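Local atomic coordinates of maleylacetate reductase (Agrobacterium tumefaciens, PDB entry 3HL0), a protein that probably catalyses the NADH-dependent reduction of maleylacetate to 3-oxoadipate in the breakdown of gamma-resorcylate, as an enzyme of the iron-containing alcohol dehydrogenase family. Residues E27-L32 and G57-G62; A37-T42 and A51-L56; E321-N326 and T337-L342. All coordinates share one frame; numbering follows the deposited sequence. Where two conformers were deposited one is given.

Contact 1 (E27-L32 and G57-G62); sequences EEIRRL and GRLAAG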
loop_
_atom_site.group_PDB
_atom_site.type_symbol
_atom_site.label_atom_id
_atom_site.label_comp_id
_atom_site.label_asym_id
_atom_site.label_seq_id
_atom_site.Cartn_x
_atom_site.Cartn_y
_atom_site.Cartn_z
ATOM N N GLU A 27 9.074 -30.810 -1.430
ATOM C CA GLU A 27 8.204 -32.001 -1.518
ATOM C C GLU A 27 7.076 -31.800 -2.527
ATOM O O GLU A 27 6.812 -32.659 -3.367
ATOM C CB GLU A 27 7.564 -32.309 -0.151
ATOM C CG GLU A 27 8.518 -32.736 0.964
ATOM C CD GLU A 27 7.774 -33.269 2.189
ATOM O OE1 GLU A 27 6.570 -32.954 2.346
ATOM O OE2 GLU A 27 8.389 -34.006 2.992
ATOM N N GLU A 28 6.413 -30.650 -2.434
ATOM C CA GLU A 28 5.262 -30.354 -3.275
ATOM C C GLU A 28 5.651 -30.155 -4.731
ATOM O O GLU A 28 4.916 -30.547 -5.642
ATOM C CB GLU A 28 4.499 -29.140 -2.719
ATOM C CG GLU A 28 3.919 -29.437 -1.326
ATOM C CD GLU A 28 2.898 -30.565 -1.348
ATOM O OE1 GLU A 28 2.118 -30.685 -2.333
ATOM O OE2 GLU A 28 2.856 -31.315 -0.351
ATOM N N ILE A 29 6.801 -29.529 -4.960
ATOM C CA ILE A 29 7.305 -29.378 -6.334
ATOM C C ILE A 29 7.526 -30.770 -6.920
ATOM O O ILE A 29 7.098 -31.074 -8.046
ATOM C CB ILE A 29 8.588 -28.496 -6.401
ATOM C CG1 ILE A 29 8.251 -27.047 -6.032
ATOM C CG2 ILE A 29 9.301 -28.554 -7.810
ATOM C CD1 ILE A 29 9.511 -26.176 -5.815
ATOM N N ARG A 30 8.184 -31.622 -6.145
ATOM C CA ARG A 30 8.502 -32.970 -6.632
ATOM C C ARG A 30 7.244 -33.792 -6.908
ATOM O O ARG A 30 7.183 -34.530 -7.909
ATOM C CB ARG A 30 9.434 -33.682 -5.653
ATOM C CG ARG A 30 10.846 -33.121 -5.676
ATOM C CD ARG A 30 11.790 -34.008 -4.900
ATOM N NE ARG A 30 12.993 -33.285 -4.477
ATOM C CZ ARG A 30 13.187 -32.812 -3.243
ATOM N NH1 ARG A 30 14.307 -32.157 -2.939
ATOM N NH2 ARG A 30 12.263 -32.997 -2.306
ATOM N N ARG A 31 6.231 -33.614 -6.054
ATOM C CA ARG A 31 4.962 -34.349 -6.135
ATOM C C ARG A 31 4.192 -34.043 -7.428
ATOM O O ARG A 31 3.494 -34.915 -7.960
ATOM C CB ARG A 31 4.118 -34.063 -4.896
ATOM C CG ARG A 31 2.860 -34.901 -4.740
ATOM C CD ARG A 31 2.192 -34.647 -3.396
ATOM N NE ARG A 31 0.998 -35.477 -3.235
ATOM C CZ ARG A 31 0.980 -36.672 -2.650
ATOM N NH1 ARG A 31 2.097 -37.196 -2.141
ATOM N NH2 ARG A 31 -0.159 -37.349 -2.572
ATOM N N LEU A 32 4.340 -32.826 -7.946
ATOM C CA LEU A 32 3.834 -32.475 -9.270
ATOM C C LEU A 32 4.686 -33.019 -10.430
ATOM O O LEU A 32 4.341 -32.811 -11.601
ATOM C CB LEU A 32 3.691 -30.954 -9.408
ATOM C CG LEU A 32 2.693 -30.211 -8.506
ATOM C CD1 LEU A 32 3.041 -28.698 -8.451
ATOM C CD2 LEU A 32 1.245 -30.428 -8.963
ATOM N N GLY A 57 17.331 -24.618 -3.328
ATOM C CA GLY A 57 18.528 -25.072 -4.046
ATOM C C GLY A 57 18.226 -25.166 -5.526
ATOM O O GLY A 57 17.745 -24.191 -6.111
ATOM N N ARG A 58 18.458 -26.347 -6.100
ATOM C CA ARG A 58 18.336 -26.565 -7.547
ATOM C C ARG A 58 16.885 -26.598 -8.002
ATOM O O ARG A 58 16.611 -26.538 -9.205
ATOM C CB ARG A 58 19.049 -27.861 -7.964
ATOM N N LEU A 59 15.958 -26.688 -7.047
ATOM C CA LEU A 59 14.531 -26.665 -7.367
ATOM C C LEU A 59 14.046 -25.257 -7.641
ATOM O O LEU A 59 12.915 -25.080 -8.101
ATOM C CB LEU A 59 13.678 -27.320 -6.259
ATOM C CG LEU A 59 13.771 -28.847 -6.124
ATOM C CD1 LEU A 59 12.835 -29.339 -5.016
ATOM C CD2 LEU A 59 13.508 -29.609 -7.438
ATOM N N ALA A 60 14.868 -24.252 -7.327
ATOM C CA ALA A 60 14.478 -22.867 -7.600
ATOM C C ALA A 60 15.198 -22.386 -8.850
ATOM O O ALA A 60 16.448 -22.368 -8.913
ATOM C CB ALA A 60 14.739 -21.929 -6.395
ATOM N N ALA A 61 14.405 -22.062 -9.867
ATOM C CA ALA A 61 14.924 -21.571 -11.146
ATOM C C ALA A 61 15.208 -20.069 -11.120
ATOM O O ALA A 61 16.019 -19.576 -11.903
ATOM C CB ALA A 61 13.948 -21.911 -12.261
ATOM N N GLY A 62 14.588 -19.346 -10.200
ATOM C CA GLY A 62 14.726 -17.887 -10.131
ATOM C C GLY A 62 13.738 -17.250 -9.162
ATOM O O GLY A 62 12.879 -17.947 -8.594
#
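Leu-59 projects from the turn after helix 46-56 onto the flank of helix 25-31 and is met there by Ile-29 on the buried side and Arg-30 on the solvent side. Ile-29 is the inner partner. Its chain, extended through CG1 (chi2 169°), brings CD1 alongside the root of the leucine, 4.3 Å from Leu-59 CB and 4.2 Å from the carbonyl oxygen Leu-59 O. That oxygen is already committed, since it accepts the backbone N-H of Ala-37, and the isoleucine methyl merely borders it. On its inner side, Ile-29 also rests on Leu-56 of helix 46-56 and on Ile-115 of strand 113-118, so this half of the contact is closed in by protein. Leu-59 stands just ahead of strand 60-64, the outermost strand on this side of the six-stranded parallel sheet of the N-terminal, Rossmann-like nucleotide-binding domain; helix 25-31 packs against the same sheet, and Glu-28 on the same helix is salt-bridged to Arg-14. The outer half faces solvent. Arg-30 leaves its helix with CG beside the backbone N (chi1 -72°) and runs out extended as far as NE, crossing the leucine side chain at about a right angle. One face of the guanidinium then lies over Leu-59 CD1, which sits 3.6 Å from the plane but displaced toward the rim; the nearest atom is Arg-30 NH1, 3.8 Å from Leu-59 CD1. A single methyl against a flat cation makes a dispersive contact with little directional hold, and Arg-30 is an exposed residue at the protein surface.

Contact 2 (A37-T42 and A51-L56); sequences ALVLST and ALASRL. With NAD (nicotinamide-adenine-dinucleotide), chain D.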
loop_
_atom_site.group_PDB
_atom_site.type_symbol
_atom_site.label_atom_id
_atom_site.label_comp_id
_atom_site.label_asym_id
_atom_site.label_seq_id
_atom_site.Cartn_x
_atom_site.Cartn_y
_atom_site.Cartn_z
ATOM N N ALA A 37 11.231 -24.082 -10.106
ATOM C CA ALA A 37 10.243 -23.080 -9.684
ATOM C C ALA A 37 10.711 -21.653 -9.853
ATOM O O ALA A 37 11.830 -21.320 -9.500
ATOM C CB ALA A 37 9.860 -23.294 -8.218
ATOM N N LEU A 38 9.842 -20.786 -10.365
ATOM C CA LEU A 38 10.104 -19.352 -10.288
ATOM C C LEU A 38 9.344 -18.808 -9.069
ATOM O O LEU A 38 8.105 -18.884 -9.021
ATOM C CB LEU A 38 9.672 -18.644 -11.584
ATOM C CG LEU A 38 9.821 -17.113 -11.633
ATOM C CD1 LEU A 38 11.310 -16.690 -11.785
ATOM C CD2 LEU A 38 8.983 -16.531 -12.771
ATOM N N VAL A 39 10.080 -18.313 -8.069
ATOM C CA VAL A 39 9.431 -17.821 -6.842
ATOM C C VAL A 39 8.995 -16.366 -7.067
ATOM O O VAL A 39 9.786 -15.553 -7.569
ATOM C CB VAL A 39 10.395 -17.916 -5.618
ATOM C CG1 VAL A 39 9.654 -17.485 -4.318
ATOM C CG2 VAL A 39 10.928 -19.325 -5.456
ATOM N N LEU A 40 7.761 -16.030 -6.698
ATOM C CA LEU A 40 7.209 -14.712 -6.960
ATOM C C LEU A 40 6.927 -13.956 -5.654
ATOM O O LEU A 40 6.503 -14.550 -4.659
ATOM C CB LEU A 40 5.861 -14.869 -7.700
ATOM C CG LEU A 40 5.873 -15.689 -8.980
ATOM C CD1 LEU A 40 4.418 -15.743 -9.450
ATOM C CD2 LEU A 40 6.794 -15.070 -10.036
ATOM N N SER A 41 7.136 -12.643 -5.671
ATOM C CA SER A 41 6.732 -11.766 -4.553
ATOM C C SER A 41 6.600 -10.326 -5.003
ATOM O O SER A 41 6.959 -9.982 -6.128
ATOM C CB SER A 41 7.756 -11.801 -3.401
ATOM O OG SER A 41 8.926 -11.096 -3.752
ATOM N N THR A 42 6.058 -9.505 -4.119
ATOM C CA THR A 42 6.159 -8.061 -4.216
ATOM C C THR A 42 7.532 -7.595 -3.688
ATOM O O THR A 42 8.309 -8.384 -3.100
ATOM C CB THR A 42 5.092 -7.386 -3.336
ATOM O OG1 THR A 42 5.349 -7.767 -1.978
ATOM C CG2 THR A 42 3.692 -7.740 -3.754
ATOM N N ALA A 51 14.810 -15.918 0.454
ATOM C CA ALA A 51 15.216 -16.938 1.443
ATOM C C ALA A 51 14.628 -18.302 1.041
ATOM O O ALA A 51 15.321 -19.331 1.085
ATOM C CB ALA A 51 14.794 -16.554 2.845
ATOM N N LEU A 52 13.360 -18.311 0.622
ATOM C CA LEU A 52 12.745 -19.563 0.131
ATOM C C LEU A 52 13.488 -20.139 -1.086
ATOM O O LEU A 52 13.777 -21.347 -1.182
ATOM C CB LEU A 52 11.273 -19.336 -0.218
ATOM C CG LEU A 52 10.583 -20.538 -0.880
ATOM C CD1 LEU A 52 10.625 -21.775 0.017
ATOM C CD2 LEU A 52 9.155 -20.098 -1.244
ATOM N N ALA A 53 13.757 -19.277 -2.053
ATOM C CA ALA A 53 14.490 -19.727 -3.231
ATOM C C ALA A 53 15.839 -20.353 -2.848
ATOM O O ALA A 53 16.241 -21.402 -3.361
ATOM C CB ALA A 53 14.706 -18.567 -4.173
ATOM N N SER A 54 16.525 -19.704 -1.908
ATOM C CA SER A 54 17.783 -20.223 -1.418
ATOM C C SER A 54 17.649 -21.646 -0.835
ATOM O O SER A 54 18.429 -22.536 -1.157
ATOM C CB SER A 54 18.329 -19.250 -0.376
ATOM O OG SER A 54 19.651 -19.581 -0.091
ATOM N N ARG A 55 16.632 -21.869 -0.018
ATOM C CA ARG A 55 16.467 -23.179 0.605
ATOM C C ARG A 55 16.092 -24.243 -0.428
ATOM O O ARG A 55 16.401 -25.409 -0.246
ATOM C CB ARG A 55 15.400 -23.134 1.691
ATOM C CG ARG A 55 15.769 -22.272 2.894
ATOM C CD ARG A 55 14.676 -22.435 3.955
ATOM N NE ARG A 55 13.389 -21.884 3.534
ATOM C CZ ARG A 55 13.013 -20.620 3.739
ATOM N NH1 ARG A 55 13.837 -19.776 4.356
ATOM N NH2 ARG A 55 11.808 -20.208 3.338
ATOM N N LEU A 56 15.417 -23.835 -1.503
ATOM C CA LEU A 56 15.020 -24.777 -2.560
ATOM C C LEU A 56 16.195 -25.322 -3.371
ATOM O O LEU A 56 16.092 -26.380 -4.016
ATOM C CB LEU A 56 13.944 -24.138 -3.485
ATOM C CG LEU A 56 12.536 -24.041 -2.904
ATOM C CD1 LEU A 56 11.661 -23.234 -3.847
ATOM C CD2 LEU A 56 11.955 -25.448 -2.705
HETATM P PA NAD D . -1.735 -7.406 -1.360
HETATM O O1A NAD D . -1.408 -8.742 -1.931
HETATM O O2A NAD D . -1.937 -6.277 -2.297
HETATM O O5B NAD D . -0.705 -7.099 -0.182
HETATM C C5B NAD D . -0.630 -5.765 0.333
HETATM C C4B NAD D . 0.775 -5.567 0.881
HETATM O O4B NAD D . 0.940 -6.389 2.036
HETATM C C3B NAD D . 1.857 -5.964 -0.141
HETATM O O3B NAD D . 2.933 -5.009 -0.180
HETATM C C2B NAD D . 2.323 -7.295 0.402
HETATM O O2B NAD D . 3.661 -7.599 0.065
HETATM C C1B NAD D . 2.148 -7.127 1.919
HETATM N N9A NAD D . 2.000 -8.415 2.639
HETATM C C8A NAD D . 1.123 -9.441 2.341
HETATM N N7A NAD D . 1.294 -10.435 3.242
HETATM C C5A NAD D . 2.286 -10.080 4.117
HETATM C C6A NAD D . 2.858 -10.728 5.211
HETATM N N6A NAD D . 2.313 -11.811 5.823
HETATM N N1A NAD D . 3.882 -10.045 5.870
HETATM C C2A NAD D . 4.279 -8.788 5.471
HETATM N N3A NAD D . 3.711 -8.142 4.403
HETATM C C4A NAD D . 2.718 -8.800 3.735
HETATM O O3 NAD D . -3.144 -7.455 -0.532
HETATM P PN NAD D . -4.390 -8.490 -0.621
HETATM O O1N NAD D . -5.513 -7.773 0.051
HETATM O O2N NAD D . -3.893 -9.758 -0.089
HETATM O O5D NAD D . -4.739 -8.632 -2.175
HETATM C C5D NAD D . -5.461 -7.630 -2.886
HETATM C C4D NAD D . -5.411 -8.009 -4.366
HETATM O O4D NAD D . -5.897 -9.337 -4.500
HETATM C C3D NAD D . -6.358 -7.121 -5.164
HETATM O O3D NAD D . -5.791 -6.947 -6.472
HETATM C C2D NAD D . -7.620 -7.949 -5.227
HETATM O O2D NAD D . -8.490 -7.623 -6.311
HETATM C C1D NAD D . -7.045 -9.348 -5.340
HETATM N N1N NAD D . -7.960 -10.395 -4.907
HETATM C C2N NAD D . -8.304 -11.328 -5.838
HETATM C C3N NAD D . -9.169 -12.341 -5.480
HETATM C C7N NAD D . -9.440 -13.311 -6.555
HETATM O O7N NAD D . -10.211 -14.344 -6.180
HETATM N N7N NAD D . -8.949 -13.148 -7.808
HETATM C C4N NAD D . -9.688 -12.481 -4.146
HETATM C C5N NAD D . -9.326 -11.509 -3.210
HETATM C C6N NAD D . -8.467 -10.469 -3.607
#
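Within the beta-alpha-beta unit formed by strand 37-40, helix 46-56 and strand 60-64, Val-39 packs the first strand against the helix, while the chain beyond the strand runs on into the NAD pocket. Val-39 has CG1 anti to the backbone N (chi1 -176°), which spreads its two methyls toward different parts of the helix. CG1 meets Leu-52 CD2 at 4.1 Å; CG2 meets Ala-53 CB, also at 4.1 Å, and reaches Leu-56 CD1 at 4.3 Å. The small alanine lets the backbones come close, with Val-39 CA and Ala-53 CA 6.5 Å apart. Strand 37-40 and the helical segment 51-56 run nearly antiparallel, at 160°, as expected for the first half of such a crossover. Past the strand, Ser-41 OG donates to Thr-42 O from 31° outside the carbonyl plane, and Thr-42 OG1 donates to O2B of the adenosine ribose of NAD at 2.7 Å. The cofactor is gripped further by Gln-44, Gly-97 and Ser-98. Within the sheet, strand 37-40 is hydrogen-bonded between strands 60-64 and 90-95, and Leu-56 carries the helix's apolar side on to Val-25, Ala-26 and Ile-29 of helix 25-31.

Contact 3 (E321-N326 and T337-L342); sequences ELATAN and TAIRDL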
loop_
_atom_site.group_PDB
_atom_site.type_symbol
_atom_site.label_atom_id
_atom_site.label_comp_id
_atom_site.label_asym_id
_atom_site.label_seq_id
_atom_site.Cartn_x
_atom_site.Cartn_y
_atom_site.Cartn_z
ATOM N N GLU A 321 -24.618 5.706 -10.120
ATOM C CA GLU A 321 -24.884 5.439 -11.549
ATOM C C GLU A 321 -24.104 4.237 -12.091
ATOM O O GLU A 321 -24.696 3.363 -12.708
ATOM C CB GLU A 321 -24.649 6.699 -12.391
ATOM C CG GLU A 321 -24.900 6.540 -13.917
ATOM C CD GLU A 321 -26.321 6.082 -14.291
ATOM O OE1 GLU A 321 -27.301 6.499 -13.625
ATOM O OE2 GLU A 321 -26.444 5.315 -15.286
ATOM N N LEU A 322 -22.797 4.176 -11.845
ATOM C CA LEU A 322 -21.981 3.069 -12.318
ATOM C C LEU A 322 -22.431 1.763 -11.691
ATOM O O LEU A 322 -22.432 0.720 -12.343
ATOM C CB LEU A 322 -20.500 3.301 -11.982
ATOM C CG LEU A 322 -19.485 3.912 -12.927
ATOM C CD1 LEU A 322 -18.107 3.588 -12.370
ATOM C CD2 LEU A 322 -19.610 3.355 -14.352
ATOM N N ALA A 323 -22.820 1.822 -10.421
ATOM C CA ALA A 323 -23.224 0.615 -9.703
ATOM C C ALA A 323 -24.527 0.040 -10.218
ATOM O O ALA A 323 -24.859 -1.117 -9.945
ATOM C CB ALA A 323 -23.338 0.922 -8.192
ATOM N N THR A 324 -25.285 0.845 -10.969
ATOM C CA THR A 324 -26.571 0.372 -11.478
ATOM C C THR A 324 -26.585 0.191 -12.981
ATOM O O THR A 324 -27.623 -0.142 -13.573
ATOM C CB THR A 324 -27.755 1.246 -10.969
ATOM O OG1 THR A 324 -27.425 2.640 -11.033
ATOM C CG2 THR A 324 -28.033 0.903 -9.539
ATOM N N ALA A 325 -25.428 0.371 -13.598
ATOM C CA ALA A 325 -25.355 0.333 -15.058
ATOM C C ALA A 325 -25.558 -1.075 -15.607
ATOM O O ALA A 325 -26.319 -1.265 -16.567
ATOM C CB ALA A 325 -24.037 0.934 -15.541
ATOM N N ASN A 326 -24.896 -2.054 -15.000
ATOM C CA ASN A 326 -24.918 -3.433 -15.491
ATOM C C ASN A 326 -25.666 -4.378 -14.557
ATOM O O ASN A 326 -25.215 -4.632 -13.428
ATOM C CB ASN A 326 -23.491 -3.908 -15.741
ATOM C CG ASN A 326 -22.795 -3.091 -16.834
ATOM O OD1 ASN A 326 -21.701 -2.549 -16.635
ATOM N ND2 ASN A 326 -23.453 -2.969 -17.980
ATOM N N THR A 337 -31.635 4.626 -6.283
ATOM C CA THR A 337 -31.804 5.463 -5.087
ATOM C C THR A 337 -31.375 4.753 -3.813
ATOM O O THR A 337 -30.829 5.379 -2.896
ATOM C CB THR A 337 -33.220 6.077 -4.947
ATOM O OG1 THR A 337 -34.181 5.042 -4.746
ATOM C CG2 THR A 337 -33.577 6.931 -6.199
ATOM N N ALA A 338 -31.662 3.448 -3.741
ATOM C CA ALA A 338 -31.332 2.675 -2.562
ATOM C C ALA A 338 -29.808 2.461 -2.460
ATOM O O ALA A 338 -29.253 2.490 -1.351
ATOM C CB ALA A 338 -32.094 1.353 -2.556
ATOM N N ILE A 339 -29.160 2.316 -3.607
ATOM C CA ILE A 339 -27.677 2.238 -3.640
ATOM C C ILE A 339 -27.085 3.609 -3.284
ATOM O O ILE A 339 -26.082 3.707 -2.554
ATOM C CB ILE A 339 -27.150 1.722 -4.994
ATOM C CG1 ILE A 339 -27.608 0.255 -5.213
ATOM C CG2 ILE A 339 -25.642 1.873 -5.080
ATOM C CD1 ILE A 339 -27.169 -0.754 -4.070
ATOM N N ARG A 340 -27.713 4.666 -3.783
ATOM C CA ARG A 340 -27.272 6.008 -3.382
ATOM C C ARG A 340 -27.358 6.229 -1.866
ATOM O O ARG A 340 -26.442 6.826 -1.285
ATOM C CB ARG A 340 -28.032 7.086 -4.190
ATOM C CG ARG A 340 -27.568 8.528 -3.903
ATOM C CD ARG A 340 -26.112 8.756 -4.324
ATOM N NE ARG A 340 -25.741 10.129 -3.942
ATOM C CZ ARG A 340 -25.357 10.479 -2.739
ATOM N NH1 ARG A 340 -25.219 9.553 -1.778
ATOM N NH2 ARG A 340 -25.067 11.769 -2.479
ATOM N N ASP A 341 -28.433 5.764 -1.220
ATOM C CA ASP A 341 -28.584 5.838 0.234
ATOM C C ASP A 341 -27.477 5.009 0.928
ATOM O O ASP A 341 -26.901 5.458 1.901
ATOM C CB ASP A 341 -29.935 5.267 0.676
ATOM C CG ASP A 341 -31.155 6.078 0.201
ATOM O OD1 ASP A 341 -30.992 7.261 -0.127
ATOM O OD2 ASP A 341 -32.294 5.476 0.193
ATOM N N LEU A 342 -27.242 3.795 0.433
ATOM C CA LEU A 342 -26.182 2.885 0.969
ATOM C C LEU A 342 -24.822 3.627 0.918
ATOM O O LEU A 342 -24.077 3.653 1.926
ATOM C CB LEU A 342 -26.118 1.599 0.108
ATOM C CG LEU A 342 -25.190 0.448 0.557
ATOM C CD1 LEU A 342 -25.550 -0.792 -0.261
ATOM C CD2 LEU A 342 -23.731 0.780 0.295
#
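A single torsion of Ile-339 presents both of its branches to the end of helix 316-323: chi1 of -65° sets CG2 anti to the backbone N and CG1 beside it. The CG2 branch meets Ala-323 CB at 4.0 Å, methyl against methyl. CG1 comes up to Thr-324 CG2 at 4.4 Å, a looser approach. The threonine is turned by its own chi1 of 43°, which points its methyl at the isoleucine while OG1 is hydrogen-bonded to the backbone oxygen of Ala-320 in the preceding turn. The polar branch is thus satisfied by the backbone of that turn and the apolar branch is left to pack. The closest backbone approach, 7.7 Å between Ala-323 CA and Ile-339 CA, falls at the same pair that makes the shorter methyl contact. This is helix-to-helix packing in the all-helical C-terminal domain of the iron-containing alcohol dehydrogenase fold: the final turn of helix 316-323 lies against an early turn of helix 336-348, and the connecting loop adds Ile-334 beside both Thr-324 and Ile-339. Other helices close the inner side, with Leu-243 of helix 239-251 on Ala-323 and Tyr-269 of helix 255-271 on Ile-339. Salt bridges flank the apolar patch: Glu-321 pairs with Lys-336, and Arg-340 with Asp-317, each joining the two helices. Directional bonding between the helices is therefore supplied at the margins, whereas the touching groups at the centre are aliphatic, so their contact depends on shape and the exclusion of water.

Contacts 1 and 2 belong to one layered region of the N-terminal domain. Their centres are 10 Å apart, and contact 2 is nested in the chain loop that contact 1 closes. Adjacent strands join them directly: Ala-61 N lies 2.7 Å from Ala-37 O, and Leu-59 O 2.8 Å from Ala-37 N, both probable hydrogen bonds. Contact 2 alone reaches NAD, through Thr-42, whereas contact 1 lies farther out at the sheet's margin. Contact 3 stands apart in the C-terminal helical domain, on the opposite side of the chain's centre and away from the cofactor and metal sites, its centre about 44 Å from that of contact 2 and about 48 Å from that of contact 1.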